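Local coordinates for protein pentafunctional AROM polypeptide (Schizosaccharomyces pombe, PDB 5SWV) that probably catalyses the dehydration of 3-dehydroquinate and the NADPH-dependent reduction of 3-dehydroshikimate, two consecutive steps of the shikimate pathway, at residues L17-I22 with L26-D31. Residues are numbered along the deposited sequence; the frame is centred on the assembly and turned at random.
Sequences LNYPRI and LPTLRD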
loop_
_atom_site.group_PDB
_atom_site.type_symbol
_atom_site.label_atom_id
_atom_site.label_comp_id
_atom_site.label_asym_id
_atom_site.label_seq_id
_atom_site.Cartn_x
_atom_site.Cartn_y
_atom_site.Cartn_z
ATOM N N LEU A 17 -5.898 5.222 13.882
ATOM C CA LEU A 17 -7.310 5.290 13.497
ATOM C C LEU A 17 -8.198 5.283 14.735
ATOM O O LEU A 17 -8.272 4.290 15.455
ATOM C CB LEU A 17 -7.674 4.132 12.583
ATOM C CG LEU A 17 -8.949 4.305 11.776
ATOM C CD1 LEU A 17 -8.813 5.462 10.797
ATOM C CD2 LEU A 17 -9.230 3.013 11.035
ATOM N N ASN A 18 -8.867 6.404 14.976
ATOM C CA ASN A 18 -9.561 6.638 16.226
ATOM C C ASN A 18 -10.957 7.202 16.022
ATOM O O ASN A 18 -11.437 8.017 16.817
ATOM C CB ASN A 18 -8.707 7.544 17.109
ATOM C CG ASN A 18 -8.470 8.918 16.507
ATOM O OD1 ASN A 18 -8.628 9.130 15.304
ATOM N ND2 ASN A 18 -8.082 9.864 17.355
ATOM N N TYR A 19 -11.613 6.751 14.958
ATOM C CA TYR A 19 -13.040 6.972 14.806
ATOM C C TYR A 19 -13.766 6.130 15.847
ATOM O O TYR A 19 -13.239 5.112 16.280
ATOM C CB TYR A 19 -13.509 6.517 13.437
ATOM C CG TYR A 19 -13.121 7.397 12.276
ATOM C CD1 TYR A 19 -13.852 8.546 11.982
ATOM C CD2 TYR A 19 -12.067 7.053 11.424
ATOM C CE1 TYR A 19 -13.538 9.332 10.887
ATOM C CE2 TYR A 19 -11.742 7.842 10.330
ATOM C CZ TYR A 19 -12.486 8.979 10.069
ATOM O OH TYR A 19 -12.190 9.782 8.999
ATOM N N PRO A 20 -14.985 6.521 16.226
ATOM C CA PRO A 20 -15.823 5.641 17.036
ATOM C C PRO A 20 -16.348 4.416 16.311
ATOM O O PRO A 20 -16.714 3.456 16.973
ATOM C CB PRO A 20 -17.012 6.521 17.423
ATOM C CG PRO A 20 -16.707 7.883 16.932
ATOM C CD PRO A 20 -15.690 7.755 15.864
ATOM N N ARG A 21 -16.433 4.469 14.980
ATOM C CA ARG A 21 -16.914 3.347 14.147
ATOM C C ARG A 21 -16.101 3.218 12.855
ATOM O O ARG A 21 -15.782 4.224 12.224
ATOM C CB ARG A 21 -18.369 3.587 13.755
ATOM C CG ARG A 21 -19.367 3.636 14.897
ATOM C CD ARG A 21 -19.569 2.249 15.490
ATOM N NE ARG A 21 -20.259 1.351 14.553
ATOM C CZ ARG A 21 -21.572 1.115 14.521
ATOM N NH1 ARG A 21 -22.428 1.679 15.384
ATOM N NH2 ARG A 21 -22.039 0.285 13.605
ATOM N N ILE A 22 -15.786 1.993 12.443
ATOM C CA ILE A 22 -15.051 1.786 11.193
ATOM C C ILE A 22 -15.890 2.243 9.978
ATOM O O ILE A 22 -15.330 2.715 8.980
ATOM C CB ILE A 22 -14.505 0.329 11.053
ATOM C CG1 ILE A 22 -13.114 0.200 11.674
ATOM C CG2 ILE A 22 -14.324 -0.104 9.593
ATOM C CD1 ILE A 22 -13.061 0.473 13.143
ATOM N N LEU A 26 -14.744 4.489 6.361
ATOM C CA LEU A 26 -14.734 3.847 5.046
ATOM C C LEU A 26 -14.797 4.795 3.854
ATOM O O LEU A 26 -14.008 4.644 2.940
ATOM C CB LEU A 26 -15.835 2.799 4.909
ATOM C CG LEU A 26 -15.747 1.540 5.773
ATOM C CD1 LEU A 26 -16.882 0.595 5.394
ATOM C CD2 LEU A 26 -14.390 0.843 5.674
ATOM N N PRO A 27 -15.723 5.766 3.842
ATOM C CA PRO A 27 -15.749 6.631 2.649
ATOM C C PRO A 27 -14.377 7.186 2.234
ATOM O O PRO A 27 -13.969 6.994 1.094
ATOM C CB PRO A 27 -16.710 7.754 3.057
ATOM C CG PRO A 27 -17.650 7.102 4.019
ATOM C CD PRO A 27 -16.852 6.047 4.749
ATOM N N THR A 28 -13.662 7.795 3.175
ATOM C CA THR A 28 -12.379 8.466 2.925
ATOM C C THR A 28 -11.119 7.634 3.262
ATOM O O THR A 28 -10.009 8.161 3.244
ATOM C CB THR A 28 -12.313 9.733 3.784
ATOM O OG1 THR A 28 -12.380 9.362 5.184
ATOM C CG2 THR A 28 -13.452 10.672 3.424
ATOM N N LEU A 29 -11.292 6.344 3.553
ATOM C CA LEU A 29 -10.197 5.463 4.007
ATOM C C LEU A 29 -8.990 5.443 3.082
ATOM O O LEU A 29 -7.856 5.305 3.539
ATOM C CB LEU A 29 -10.695 4.024 4.169
ATOM C CG LEU A 29 -9.689 3.027 4.763
ATOM C CD1 LEU A 29 -9.527 3.268 6.253
ATOM C CD2 LEU A 29 -10.096 1.585 4.507
ATOM N N ARG A 30 -9.238 5.552 1.786
ATOM C CA ARG A 30 -8.154 5.554 0.811
ATOM C C ARG A 30 -7.314 6.823 0.870
ATOM O O ARG A 30 -6.130 6.778 0.566
ATOM C CB ARG A 30 -8.704 5.320 -0.586
ATOM C CG ARG A 30 -9.267 3.921 -0.696
ATOM C CD ARG A 30 -9.966 3.707 -2.008
ATOM N NE ARG A 30 -10.703 2.447 -2.003
ATOM C CZ ARG A 30 -11.260 1.881 -3.079
ATOM N NH1 ARG A 30 -11.170 2.447 -4.287
ATOM N NH2 ARG A 30 -11.914 0.725 -2.950
ATOM N N ASP A 31 -7.923 7.941 1.270
ATOM C CA ASP A 31 -7.207 9.204 1.473
ATOM C C ASP A 31 -6.460 9.268 2.820
ATOM O O ASP A 31 -5.325 9.760 2.879
ATOM C CB ASP A 31 -8.173 10.399 1.336
ATOM C CG ASP A 31 -8.823 10.513 -0.084
ATOM O OD1 ASP A 31 -8.220 10.079 -1.106
ATOM O OD2 ASP A 31 -9.945 11.070 -0.168
#
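The contact spans the short helix 22-25, which follows the first strand of the dehydroquinase barrel, with Ile22 and Leu26 meeting across it. Leu26 N donates to Ile22 O at 3.2 Å. The bond is weak, with an N-H...O angle of 126°. The Leu26 side chain lies in front of this oxygen, with CG 3.4 Å from Ile22 O. Its CD2 branch then meets CG2 of Ile22 at 4.0 Å, an apolar touch between methyl groups. With chi1 at -89°, Ile22 CG2 is turned roughly opposite the backbone N, and this methyl faces Leu26 while CG1 leads away. The Ile22 side chain also packs on Leu67 and Leu68 of helix 58-69, and Gln64 OE1 accepts from its backbone N.

The fold is the parallel beta/alpha barrel of type I dehydroquinases. Segment 17-22 leads out of strand 13-17, which lies between strands 38-42 and 218-220. After Leu26 the chain makes a type I turn to Leu29, with Leu29 N bonded to Leu26 O, and enters helix 29-32. Thr28 is the N-cap residue of this helix, yet its hydroxyl does not cap it. Its OG1 is 3.8 Å from Tyr19 OH, too long for a hydrogen bond. The Tyr19 side chain points toward the 26-31 segment and touches Asp24 and Ala25 of helix 22-25, and Leu225.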